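PDB 4QHR: alanine racemase from Acinetobacter baumannii, which is a two-domain enzyme of the alanine racemase family, with an N-terminal TIM-type barrel and a C-terminal domain rich in beta strands. Local coordinates for residues M1-V6 against T237-A242; V75-G80 against Q93-V98; L126-N131 against E171-Q176; M158-A163 against S194-K199; I266-I271 against M304-V309. All coordinates share one frame; numbering follows the deposited sequence.

Contact 1. Residues M1-V6 against T237-A242; sequences MRQATV and TAEIIA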
# COMPACT_ATOMS: atom_id res chain seq x y z
N MET A 1 3.81 -18.34 -13.47
CA MET A 1 3.73 -16.91 -13.08
C MET A 1 4.01 -16.81 -11.57
O MET A 1 3.71 -17.73 -10.81
CB MET A 1 2.37 -16.29 -13.38
CG MET A 1 1.25 -16.85 -12.53
SD MET A 1 -0.45 -16.46 -13.00
CE MET A 1 -0.64 -14.83 -12.25
N ARG A 2 4.56 -15.66 -11.20
CA ARG A 2 4.70 -15.28 -9.79
C ARG A 2 3.37 -15.38 -9.09
O ARG A 2 2.34 -14.92 -9.61
CB ARG A 2 5.25 -13.82 -9.67
CG ARG A 2 5.61 -13.43 -8.24
CD ARG A 2 6.24 -12.08 -8.25
NE ARG A 2 6.61 -11.51 -6.95
CZ ARG A 2 5.84 -10.69 -6.24
NH1 ARG A 2 4.58 -10.42 -6.64
NH2 ARG A 2 6.29 -10.18 -5.10
N GLN A 3 3.38 -15.99 -7.92
CA GLN A 3 2.19 -16.20 -7.10
C GLN A 3 2.17 -15.24 -5.90
O GLN A 3 2.99 -15.33 -5.00
CB GLN A 3 2.16 -17.65 -6.62
CG GLN A 3 2.11 -18.60 -7.78
CD GLN A 3 0.87 -18.43 -8.66
OE1 GLN A 3 -0.22 -18.20 -8.17
NE2 GLN A 3 1.06 -18.52 -9.94
N ALA A 4 1.23 -14.32 -5.96
CA ALA A 4 0.88 -13.38 -4.90
C ALA A 4 -0.59 -13.13 -5.10
O ALA A 4 -1.00 -12.62 -6.13
CB ALA A 4 1.67 -12.08 -5.06
N THR A 5 -1.39 -13.53 -4.12
CA THR A 5 -2.85 -13.61 -4.25
C THR A 5 -3.63 -13.09 -3.01
O THR A 5 -3.25 -13.31 -1.87
CB THR A 5 -3.21 -15.06 -4.49
OG1 THR A 5 -2.37 -15.59 -5.51
CG2 THR A 5 -4.65 -15.22 -4.95
N VAL A 6 -4.72 -12.41 -3.28
CA VAL A 6 -5.62 -11.84 -2.28
C VAL A 6 -6.97 -12.52 -2.52
O VAL A 6 -7.57 -12.32 -3.59
CB VAL A 6 -5.77 -10.34 -2.44
CG1 VAL A 6 -6.92 -9.80 -1.60
CG2 VAL A 6 -4.45 -9.60 -2.09
N THR A 237 -1.83 -14.48 0.30
CA THR A 237 -0.81 -15.53 0.09
C THR A 237 0.28 -15.23 -0.94
O THR A 237 0.16 -14.36 -1.78
CB THR A 237 -1.46 -16.89 -0.26
OG1 THR A 237 -1.93 -16.91 -1.62
CG2 THR A 237 -2.59 -17.22 0.73
N ALA A 238 1.38 -15.99 -0.84
CA ALA A 238 2.43 -16.03 -1.84
C ALA A 238 3.07 -17.45 -1.79
O ALA A 238 2.53 -18.34 -1.17
CB ALA A 238 3.45 -14.90 -1.61
N GLU A 239 4.16 -17.66 -2.49
CA GLU A 239 4.79 -18.97 -2.55
C GLU A 239 6.29 -18.87 -2.34
O GLU A 239 6.95 -17.83 -2.56
CB GLU A 239 4.50 -19.67 -3.91
CG GLU A 239 3.11 -20.31 -3.96
CD GLU A 239 2.85 -20.98 -5.29
OE1 GLU A 239 3.84 -21.16 -6.08
OE2 GLU A 239 1.69 -21.31 -5.54
N ILE A 240 6.82 -20.00 -1.89
CA ILE A 240 8.28 -20.17 -1.81
C ILE A 240 8.93 -20.27 -3.19
O ILE A 240 8.56 -21.10 -3.99
CB ILE A 240 8.65 -21.37 -0.94
CG1 ILE A 240 8.30 -20.99 0.50
CG2 ILE A 240 10.15 -21.65 -1.08
CD1 ILE A 240 8.44 -22.11 1.53
N ILE A 241 9.90 -19.41 -3.44
CA ILE A 241 10.58 -19.33 -4.74
C ILE A 241 12.05 -19.76 -4.72
O ILE A 241 12.65 -19.94 -5.78
CB ILE A 241 10.44 -17.91 -5.35
CG1 ILE A 241 11.06 -16.81 -4.48
CG2 ILE A 241 8.96 -17.60 -5.57
CD1 ILE A 241 11.21 -15.46 -5.18
N ALA A 242 12.62 -19.89 -3.51
CA ALA A 242 13.99 -20.35 -3.33
C ALA A 242 14.22 -20.93 -1.95
O ALA A 242 13.61 -20.48 -0.98
CB ALA A 242 15.00 -19.22 -3.57
O HOH W 1 -0.27 -16.83 -3.94
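Q3 and E239 both carry CG anti to their own carbonyl carbon, with chi1 at -60° and -80°. Both CG atoms lie beside their own backbone N; the two side chains run side by side, pointing the same way. Beyond CG they differ. E239 stays extended, while Q3 bends at its second torsion. The methylenes of Q3 meet the carboxylate of E239, with Q3 CG 3.5 Å from E239 CD. The amide and carboxylate planes are 30° apart. Q3 NE2 donates to M1 O at 2.9 Å, from above that carbonyl plane, and this ties the amide to the start of the chain.

Further along, T5 and T237 form an antiparallel hydrogen-bonded pair. T5 N donates to T237 O at 2.9 Å, and T237 N to T5 O at 2.8 Å. Their side chains share one face of the sheet, with T5 CB 3.6 Å from T237 OG1. A water joins the two hydroxyls, 2.9 Å from both T5 OG1 and T237 OG1. Between the two pairs of side chains, A238 CA lies 3.3 Å from Q3 O in a CA-H...O contact. Q3 O also accepts a hydrogen bond from S270 OG.

Here strand 4-8, the first of the chain, pairs with strand 234-246 in the mixed sheet of the C-terminal domain. This return of the N-terminal strand into the beta domain is a feature of the alanine racemase fold.

Contact 2. Residues V75-G80 against Q93-V98; sequences VTLIEG and QKFECV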
# COMPACT_ATOMS: atom_id res chain seq x y z
N VAL A 75 -27.16 4.80 -0.28
CA VAL A 75 -25.72 5.04 -0.09
C VAL A 75 -25.64 6.32 0.71
O VAL A 75 -26.36 7.25 0.40
CB VAL A 75 -24.95 5.19 -1.41
CG1 VAL A 75 -23.53 5.68 -1.17
CG2 VAL A 75 -24.85 3.86 -2.11
N THR A 76 -24.80 6.35 1.73
CA THR A 76 -24.56 7.57 2.51
C THR A 76 -23.16 8.09 2.21
O THR A 76 -22.17 7.33 2.32
CB THR A 76 -24.77 7.32 3.99
OG1 THR A 76 -26.14 6.98 4.19
CG2 THR A 76 -24.50 8.59 4.76
N LEU A 77 -23.06 9.35 1.79
CA LEU A 77 -21.76 10.01 1.62
C LEU A 77 -21.37 10.52 2.99
O LEU A 77 -21.87 11.56 3.47
CB LEU A 77 -21.79 11.16 0.60
CG LEU A 77 -22.45 10.78 -0.75
CD1 LEU A 77 -22.57 11.98 -1.69
CD2 LEU A 77 -21.73 9.60 -1.42
N ILE A 78 -20.44 9.80 3.64
CA ILE A 78 -20.22 10.04 5.09
C ILE A 78 -19.47 11.32 5.42
O ILE A 78 -19.38 11.69 6.56
CB ILE A 78 -19.52 8.79 5.70
CG1 ILE A 78 -19.90 8.53 7.17
CG2 ILE A 78 -18.02 8.89 5.57
CD1 ILE A 78 -21.35 8.13 7.39
N GLU A 79 -18.89 12.00 4.41
CA GLU A 79 -18.26 13.29 4.58
C GLU A 79 -19.00 14.32 3.80
O GLU A 79 -18.53 15.44 3.70
CB GLU A 79 -16.84 13.24 4.07
CG GLU A 79 -15.95 12.23 4.74
CD GLU A 79 -14.46 12.33 4.28
OE1 GLU A 79 -14.04 13.37 3.68
OE2 GLU A 79 -13.69 11.36 4.52
N GLY A 80 -20.15 13.94 3.23
CA GLY A 80 -20.93 14.86 2.39
C GLY A 80 -20.25 15.19 1.07
O GLY A 80 -19.38 14.44 0.61
N GLN A 93 -28.67 10.05 -8.10
CA GLN A 93 -28.31 8.70 -7.71
C GLN A 93 -28.90 8.25 -6.37
O GLN A 93 -28.64 7.11 -5.95
CB GLN A 93 -26.80 8.61 -7.63
CG GLN A 93 -26.05 8.87 -8.95
CD GLN A 93 -26.28 7.76 -9.94
OE1 GLN A 93 -26.74 6.68 -9.57
NE2 GLN A 93 -25.97 8.01 -11.19
N LYS A 94 -29.66 9.11 -5.72
CA LYS A 94 -30.19 8.83 -4.38
C LYS A 94 -29.11 8.53 -3.30
O LYS A 94 -29.19 7.52 -2.57
CB LYS A 94 -31.20 7.71 -4.42
CG LYS A 94 -32.44 8.09 -5.21
CD LYS A 94 -33.43 6.93 -5.19
CE LYS A 94 -34.77 7.35 -5.80
NZ LYS A 94 -35.30 6.21 -6.63
N PHE A 95 -28.15 9.42 -3.20
CA PHE A 95 -27.11 9.36 -2.18
C PHE A 95 -27.46 10.36 -1.07
O PHE A 95 -27.55 11.57 -1.31
CB PHE A 95 -25.76 9.77 -2.77
CG PHE A 95 -25.19 8.87 -3.80
CD1 PHE A 95 -25.63 7.61 -3.99
CD2 PHE A 95 -24.16 9.31 -4.58
CE1 PHE A 95 -25.09 6.80 -4.94
CE2 PHE A 95 -23.59 8.50 -5.54
CZ PHE A 95 -24.05 7.24 -5.71
N GLU A 96 -27.65 9.89 0.16
CA GLU A 96 -27.92 10.78 1.24
C GLU A 96 -26.58 11.40 1.66
O GLU A 96 -25.56 10.71 1.67
CB GLU A 96 -28.54 10.05 2.41
CG GLU A 96 -29.91 9.50 2.05
CD GLU A 96 -30.62 8.86 3.21
OE1 GLU A 96 -29.94 8.48 4.20
OE2 GLU A 96 -31.86 8.82 3.14
N CYS A 97 -26.61 12.66 2.04
CA CYS A 97 -25.42 13.40 2.38
C CYS A 97 -25.32 13.68 3.84
O CYS A 97 -26.28 14.14 4.46
CB CYS A 97 -25.39 14.75 1.66
SG CYS A 97 -25.27 14.56 -0.11
N VAL A 98 -24.13 13.42 4.38
CA VAL A 98 -23.72 14.03 5.60
C VAL A 98 -23.47 15.51 5.34
O VAL A 98 -22.91 15.87 4.29
CB VAL A 98 -22.44 13.39 6.16
CG1 VAL A 98 -21.66 14.37 7.01
CG2 VAL A 98 -22.81 12.18 7.00
O HOH W 2 -29.40 6.74 -0.02
O HOH W 3 -28.50 6.23 2.83
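L77 O is gripped by two backbone donors. V98 N reaches it at 3.1 Å across the contact, and G80 N at 2.9 Å from within its own segment. They come from opposite faces of the carbonyl plane. The bond from G80 closes a type I beta turn from L77 to G80, so the same oxygen ends the strand pairing and fixes the turn that follows. At the far side of the turn G80 CA comes within 2.9 Å of V98 O, and the positive phi of G80 suits a glycine. V98 lies under the turn, with CG2 3.5 Å from I78 O.

Before the turn the strands run parallel. L77 N donates to E96 O at 2.8 Å, and E96 N to V75 O. A water bridges V75 N and K94 O at the start of the pairing.

V75, L77, F95 and C97 share one face of the sheet. V75 CB sits 3.6 Å from F95 CD1, and L77 CD2 meets F95 CD2, both obliquely to the ring. Q93 CB covers one ring face, 3.6 Å above the centre of the F95 ring. On the face of the sheet that carries T76 and E96, a second water joins T76 OG1 to E96 OE1, weakly at E96. E96 OE1 also accepts from W123 NE1, and E96 OE2 forms a salt bridge with K121.

The segments are the two strands of a beta-alpha-beta unit with helix 87-92. In the parallel barrel sheet, strand 54-57 pairs beyond T76 and strand 122-125 beyond C97, while L60 and R67 of helix 60-68 pack on F95.

Contact 3. Residues L126-N131 against E171-Q176; sequences LNSGMN and EQQKQQ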
# COMPACT_ATOMS: atom_id res chain seq x y z
N LEU A 126 -22.21 15.76 14.27
CA LEU A 126 -21.77 16.43 15.47
C LEU A 126 -20.28 16.25 15.68
O LEU A 126 -19.74 15.14 15.60
CB LEU A 126 -22.45 15.78 16.67
CG LEU A 126 -22.14 16.26 18.11
CD1 LEU A 126 -22.61 17.69 18.32
CD2 LEU A 126 -22.76 15.32 19.12
N ASN A 127 -19.63 17.36 15.98
CA ASN A 127 -18.27 17.33 16.53
C ASN A 127 -18.46 17.45 18.04
O ASN A 127 -18.79 18.55 18.55
CB ASN A 127 -17.47 18.50 16.01
CG ASN A 127 -16.15 18.70 16.74
OD1 ASN A 127 -15.68 17.87 17.55
ND2 ASN A 127 -15.53 19.79 16.43
N SER A 128 -18.27 16.35 18.73
CA SER A 128 -18.47 16.29 20.17
C SER A 128 -17.15 16.24 20.93
O SER A 128 -17.15 15.96 22.14
CB SER A 128 -19.30 15.05 20.52
OG SER A 128 -18.72 13.85 20.03
N GLY A 129 -16.03 16.48 20.22
CA GLY A 129 -14.69 16.33 20.83
C GLY A 129 -13.58 15.81 19.92
O GLY A 129 -12.43 16.06 20.19
N MET A 130 -13.89 15.10 18.85
CA MET A 130 -12.81 14.62 18.00
C MET A 130 -12.11 15.81 17.32
O MET A 130 -10.91 15.76 17.06
CB MET A 130 -13.34 13.63 16.98
CG MET A 130 -12.24 12.89 16.23
SD MET A 130 -12.71 11.18 15.90
CE MET A 130 -13.81 11.39 14.51
N ASN A 131 -12.86 16.87 17.04
CA ASN A 131 -12.38 18.05 16.32
C ASN A 131 -11.95 17.79 14.85
O ASN A 131 -11.25 18.65 14.22
CB ASN A 131 -11.32 18.81 17.16
CG ASN A 131 -11.97 19.70 18.22
OD1 ASN A 131 -12.85 20.51 17.91
ND2 ASN A 131 -11.53 19.57 19.48
N GLU A 171 -17.22 8.95 27.53
CA GLU A 171 -18.38 9.48 28.30
C GLU A 171 -18.74 10.90 27.89
O GLU A 171 -19.92 11.22 27.70
CB GLU A 171 -18.18 9.41 29.82
CG GLU A 171 -18.45 8.05 30.43
CD GLU A 171 -19.87 7.55 30.22
OE1 GLU A 171 -20.81 8.38 30.24
OE2 GLU A 171 -20.06 6.33 30.04
N GLN A 172 -17.74 11.77 27.74
CA GLN A 172 -18.02 13.13 27.29
C GLN A 172 -18.82 13.10 25.96
O GLN A 172 -19.79 13.84 25.77
CB GLN A 172 -16.73 13.93 27.12
CG GLN A 172 -16.94 15.35 26.60
CD GLN A 172 -15.66 16.02 26.09
OE1 GLN A 172 -14.70 16.17 26.84
NE2 GLN A 172 -15.66 16.44 24.82
N GLN A 173 -18.39 12.25 25.03
CA GLN A 173 -19.05 12.10 23.75
C GLN A 173 -20.45 11.47 23.89
O GLN A 173 -21.36 11.90 23.19
CB GLN A 173 -18.19 11.28 22.79
CG GLN A 173 -17.03 12.03 22.17
CD GLN A 173 -16.50 11.30 20.95
OE1 GLN A 173 -15.69 10.37 21.04
NE2 GLN A 173 -17.01 11.69 19.78
N LYS A 174 -20.63 10.46 24.76
CA LYS A 174 -21.96 9.84 24.90
C LYS A 174 -22.94 10.91 25.38
O LYS A 174 -23.99 11.10 24.77
CB LYS A 174 -21.96 8.62 25.83
N GLN A 175 -22.56 11.62 26.45
CA GLN A 175 -23.41 12.65 27.08
C GLN A 175 -23.69 13.83 26.15
O GLN A 175 -24.82 14.35 26.10
CB GLN A 175 -22.80 13.12 28.44
CG GLN A 175 -23.29 12.43 29.72
CD GLN A 175 -23.52 10.92 29.63
OE1 GLN A 175 -24.59 10.42 29.96
NE2 GLN A 175 -22.50 10.18 29.19
N GLN A 176 -22.70 14.26 25.40
CA GLN A 176 -22.92 15.29 24.40
C GLN A 176 -23.99 14.81 23.35
O GLN A 176 -24.95 15.53 23.04
CB GLN A 176 -21.59 15.68 23.76
CG GLN A 176 -21.67 16.79 22.75
CD GLN A 176 -20.49 17.72 22.82
OE1 GLN A 176 -19.54 17.49 23.57
NE2 GLN A 176 -20.52 18.79 22.03
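The loop that follows barrel strand 122-125 carries an Asx turn at N127, and the residue inside that turn, S128, meets Q172, Q173 and Q176 of helix 168-184. N127 OD1 accepts from G129 N at 3.0 Å and from N131 N, the two donors coming from opposite faces of its carbonyl plane. N127 ND2 donates to N131 OD1 at 3.1 Å. These bonds fold the loop on itself around S128.

S128 offers two oxygens, OG and the backbone O, to the helix. Its OG, between the backbone N and the carbonyl carbon at chi1 55°, accepts from Q173 NE2 at 2.8 Å. That bond is nearly straight, 168° at the hydrogen, and OG lies in the amide plane of Q173. S128 O accepts from Q172 NE2 at 3.1 Å, through a more bent bond of 144°. The serine also has an apolar contact, with CB 3.7 Å from Q176 CG. L126 CD2 touches the same Q176 CG more loosely, at 4.1 Å.

Q173 is held at both ends of its amide. NE2 also donates to H159 O, and OE1 accepts from A161 N. This fixes the flip of the amide and links three loop positions through one side chain. The hydrogen bonds across the contact come from neutral amides and involve no ion pair; S128 OG acts as the acceptor toward Q173.

Contact 4. Residues M158-A163 against S194-K199; sequences MHFANA and SAAIFK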
# COMPACT_ATOMS: atom_id res chain seq x y z
N MET A 158 -22.95 10.97 15.01
CA MET A 158 -21.64 11.16 15.62
C MET A 158 -20.74 9.94 15.40
O MET A 158 -21.21 8.83 15.12
CB MET A 158 -21.83 11.36 17.09
CG MET A 158 -20.63 11.95 17.79
SD MET A 158 -20.92 11.83 19.55
CE MET A 158 -21.05 10.05 19.86
N HIS A 159 -19.42 10.17 15.51
CA HIS A 159 -18.44 9.12 15.49
C HIS A 159 -17.61 9.24 16.78
O HIS A 159 -17.22 10.32 17.19
CB HIS A 159 -17.58 9.23 14.23
CG HIS A 159 -16.83 7.98 13.88
ND1 HIS A 159 -17.44 6.73 13.77
CD2 HIS A 159 -15.52 7.78 13.59
CE1 HIS A 159 -16.53 5.83 13.44
NE2 HIS A 159 -15.36 6.43 13.33
N PHE A 160 -17.38 8.10 17.42
CA PHE A 160 -16.57 8.03 18.64
C PHE A 160 -15.12 8.12 18.30
O PHE A 160 -14.67 7.52 17.32
CB PHE A 160 -16.84 6.73 19.36
CG PHE A 160 -18.05 6.81 20.22
CD1 PHE A 160 -18.04 7.60 21.35
CD2 PHE A 160 -19.23 6.15 19.87
CE1 PHE A 160 -19.16 7.72 22.15
CE2 PHE A 160 -20.36 6.27 20.67
CZ PHE A 160 -20.32 7.05 21.81
N ALA A 161 -14.37 8.87 19.09
CA ALA A 161 -12.93 8.96 18.87
C ALA A 161 -12.12 7.76 19.40
O ALA A 161 -11.11 7.38 18.81
CB ALA A 161 -12.43 10.26 19.52
N ASN A 162 -12.55 7.16 20.51
CA ASN A 162 -11.77 6.17 21.26
C ASN A 162 -12.65 5.04 21.73
O ASN A 162 -12.44 4.50 22.84
CB ASN A 162 -11.13 6.83 22.49
CG ASN A 162 -10.23 7.99 22.14
OD1 ASN A 162 -10.51 9.14 22.49
ND2 ASN A 162 -9.19 7.71 21.44
N ALA A 163 -13.63 4.63 20.91
CA ALA A 163 -14.50 3.51 21.30
C ALA A 163 -13.74 2.20 21.45
O ALA A 163 -14.16 1.30 22.21
CB ALA A 163 -15.65 3.34 20.32
N SER A 194 -17.90 -0.25 14.74
CA SER A 194 -17.81 -1.63 15.12
C SER A 194 -17.59 -1.75 16.63
O SER A 194 -18.23 -2.55 17.28
CB SER A 194 -16.63 -2.32 14.41
OG SER A 194 -16.82 -2.31 13.00
N ALA A 195 -16.70 -0.93 17.16
CA ALA A 195 -16.37 -1.03 18.59
C ALA A 195 -17.60 -0.77 19.48
O ALA A 195 -17.88 -1.51 20.47
CB ALA A 195 -15.23 -0.06 18.92
N ALA A 196 -18.33 0.29 19.14
CA ALA A 196 -19.55 0.66 19.85
C ALA A 196 -20.67 -0.38 19.69
O ALA A 196 -21.45 -0.59 20.62
CB ALA A 196 -20.05 2.01 19.42
N ILE A 197 -20.76 -1.04 18.50
CA ILE A 197 -21.71 -2.16 18.35
C ILE A 197 -21.44 -3.25 19.42
O ILE A 197 -22.39 -3.81 20.01
CB ILE A 197 -21.71 -2.71 16.88
CG1 ILE A 197 -22.31 -1.65 15.94
CG2 ILE A 197 -22.51 -4.01 16.78
CD1 ILE A 197 -22.07 -1.88 14.48
N PHE A 198 -20.16 -3.55 19.69
CA PHE A 198 -19.84 -4.55 20.70
C PHE A 198 -20.06 -4.02 22.12
O PHE A 198 -20.58 -4.74 22.98
CB PHE A 198 -18.38 -5.05 20.55
CG PHE A 198 -18.19 -6.06 19.48
CD1 PHE A 198 -18.53 -7.36 19.70
CD2 PHE A 198 -17.67 -5.72 18.27
CE1 PHE A 198 -18.36 -8.33 18.71
CE2 PHE A 198 -17.47 -6.65 17.29
CZ PHE A 198 -17.84 -7.97 17.51
N LYS A 199 -19.72 -2.76 22.34
CA LYS A 199 -19.75 -2.23 23.70
C LYS A 199 -21.02 -1.57 24.18
O LYS A 199 -21.32 -1.69 25.33
CB LYS A 199 -18.64 -1.29 23.88
CG LYS A 199 -17.32 -2.04 23.94
CD LYS A 199 -16.13 -1.11 23.78
CE LYS A 199 -15.98 -0.19 24.97
NZ LYS A 199 -14.64 0.45 24.97
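K199 reaches from helix 194-199 to A163, in the loop after strand 154-157 of the TIM-type barrel. From CB its chain leaves the helix through CG to CD, which passes 3.5 Å from A163 O. It bends at the third torsion, 68°, and this places CE also beside that oxygen, at 3.6 Å. The tip, NZ, donates to A163 O at 2.9 Å, tilted from the carbonyl plane. NZ has a second, long and weak ion pair with D166. The aliphatic end of the lysine and its ammonium group thus both lie against one carbonyl.

Nearer the start of the helix the contact is apolar. A163 CB meets A195 CB at 3.7 Å. Both side chains are single methyls, which allows the loop and helix backbones to come close, with CA atoms 5.6 Å apart for A163 and A195. The same helix begins with S194, whose OG is hydrogen-bonded to OP3 of the modified residue LLP at position 34. The contact therefore packs the loop on a helix whose first residue is bonded to the LLP phosphate.

F160 makes a second apolar contact, with A196. M158 CE lies 3.6 Å above one face of its ring, offset toward the rim, and A196 CB approaches F160 CD2 obliquely at 4.2 Å.

Contact 5. Residues I266-I271 against M304-V309; sequences IAIVSI and MIAIDV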
# COMPACT_ATOMS: atom_id res chain seq x y z
N ILE A 266 16.42 -21.47 5.08
CA ILE A 266 15.77 -20.21 4.76
C ILE A 266 14.96 -20.45 3.52
O ILE A 266 15.42 -21.14 2.64
CB ILE A 266 16.83 -19.15 4.38
CG1 ILE A 266 17.70 -18.86 5.61
CG2 ILE A 266 16.18 -17.86 3.91
CD1 ILE A 266 16.93 -18.53 6.87
N ALA A 267 13.77 -19.90 3.46
CA ALA A 267 13.05 -19.87 2.18
C ALA A 267 12.81 -18.41 1.76
O ALA A 267 12.59 -17.54 2.61
CB ALA A 267 11.74 -20.59 2.31
N ILE A 268 12.86 -18.17 0.45
CA ILE A 268 12.49 -16.89 -0.08
C ILE A 268 11.06 -17.01 -0.61
O ILE A 268 10.68 -17.98 -1.29
CB ILE A 268 13.47 -16.40 -1.16
CG1 ILE A 268 14.91 -16.44 -0.65
CG2 ILE A 268 13.07 -15.00 -1.62
CD1 ILE A 268 15.16 -15.64 0.63
N VAL A 269 10.26 -15.99 -0.28
CA VAL A 269 8.86 -15.96 -0.61
C VAL A 269 8.57 -14.81 -1.57
O VAL A 269 9.16 -13.73 -1.44
CB VAL A 269 8.02 -15.76 0.66
CG1 VAL A 269 6.56 -15.62 0.32
CG2 VAL A 269 8.23 -16.94 1.61
N SER A 270 7.64 -15.02 -2.50
CA SER A 270 7.34 -14.06 -3.50
C SER A 270 6.31 -13.02 -3.02
O SER A 270 5.24 -12.88 -3.60
CB SER A 270 6.82 -14.73 -4.78
OG SER A 270 5.65 -15.53 -4.54
N ILE A 271 6.68 -12.28 -2.00
CA ILE A 271 5.91 -11.08 -1.62
C ILE A 271 6.85 -10.06 -1.03
O ILE A 271 7.88 -10.45 -0.45
CB ILE A 271 4.84 -11.45 -0.61
CG1 ILE A 271 3.65 -10.53 -0.77
CG2 ILE A 271 5.36 -11.38 0.85
CD1 ILE A 271 2.83 -10.84 -1.99
N MET A 304 10.35 -9.48 -2.28
CA MET A 304 10.69 -10.74 -1.63
C MET A 304 10.85 -10.59 -0.12
O MET A 304 11.22 -9.51 0.35
CB MET A 304 12.01 -11.24 -2.16
CG MET A 304 11.94 -11.89 -3.50
SD MET A 304 13.59 -12.30 -4.13
CE MET A 304 14.20 -10.74 -4.75
N ILE A 305 10.55 -11.68 0.59
CA ILE A 305 10.87 -11.81 2.01
C ILE A 305 11.58 -13.14 2.25
O ILE A 305 11.48 -14.10 1.44
CB ILE A 305 9.61 -11.66 2.97
CG1 ILE A 305 8.65 -12.85 2.82
CG2 ILE A 305 8.92 -10.36 2.75
CD1 ILE A 305 7.41 -12.84 3.70
N ALA A 306 12.29 -13.20 3.40
CA ALA A 306 12.93 -14.43 3.83
C ALA A 306 12.27 -14.94 5.13
O ALA A 306 11.92 -14.14 6.01
CB ALA A 306 14.41 -14.21 4.04
N ILE A 307 12.10 -16.26 5.23
CA ILE A 307 11.51 -16.91 6.38
C ILE A 307 12.42 -18.05 6.84
O ILE A 307 13.12 -18.69 6.03
CB ILE A 307 10.08 -17.41 6.09
CG1 ILE A 307 10.09 -18.44 5.01
CG2 ILE A 307 9.15 -16.24 5.65
CD1 ILE A 307 8.68 -18.82 4.63
N ASP A 308 12.42 -18.27 8.15
CA ASP A 308 13.13 -19.39 8.74
C ASP A 308 12.23 -20.60 8.68
O ASP A 308 11.21 -20.65 9.36
CB ASP A 308 13.49 -19.05 10.19
CG ASP A 308 14.14 -20.21 10.91
OD1 ASP A 308 14.45 -21.22 10.28
OD2 ASP A 308 14.35 -20.05 12.14
N VAL A 309 12.63 -21.58 7.87
CA VAL A 309 11.87 -22.81 7.68
C VAL A 309 12.58 -24.01 8.29
O VAL A 309 12.19 -25.14 8.01
CB VAL A 309 11.55 -23.09 6.20
CG1 VAL A 309 10.53 -22.06 5.71
CG2 VAL A 309 12.79 -23.12 5.32
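Residues I266-V269 and I305-D308 run antiparallel, with short axes 4.7 Å apart and 148° between their directions. They are neighbouring strands in the mixed sheet of the C-terminal domain. A267 and I307 form one hydrogen-bonded pair, with A267 N to I307 O at 2.9 Å. V269 and I305 form the other, with V269 N to I305 O at 2.8 Å. After V269 the chain leaves the strand through an inverse gamma turn centred on S270.

A267, V269, I305 and I307 point to one face. I305 and I307 both have CG1 between the backbone N and the carbonyl carbon, with chi1 at 69° and 62°. I305 CG1 then meets V269 CB at 3.7 Å. V269 also reaches diagonally to I307, its CG2 3.6 Å from I307 CD1, and these side chains cross at about a right angle. A267 CB touches I307 CG1. Past the gamma turn I271 lies side by side with I305, its CG2 3.8 Å from I305 CD1. V287 and I289 of strand 286-289 pack on I307.

I266, I268 and A306 lie on the other face. I268 CD1 rests on A306 CB at 3.8 Å. Its other branch, CG2, touches M304, just before the strand; the two side chains cross obliquely. R132 of the second subunit packs on both I268 and M304, so this end of the face belongs to the dimer interface. I268 CG2 lies 3.7 Å from the sulfur, M304 SD.

In the fold
The contacts fall into two groups on opposite sides of the chain's centre. Contacts 1 and 5 lie in the C-terminal domain, their centres about 10 Å apart. They share one sheet: I241 N probably donates a hydrogen bond to I268 O, at 2.7 Å, where I241 and A242 form a classic beta bulge opposite I268. Both touch the second subunit. Contacts 2, 3 and 4 lie in the barrel. Contacts 3 and 4 touch, their centres about 12 Å apart, and Q173 of contact 3 also bonds H159 and A161 of contact 4. Contact 2 is about 7 Å from each by nearest atoms. Contact 4 adjoins the LLP phosphate through S194. Along the sequence, contacts 2 to 4 are nested in the loop that contact 1 closes.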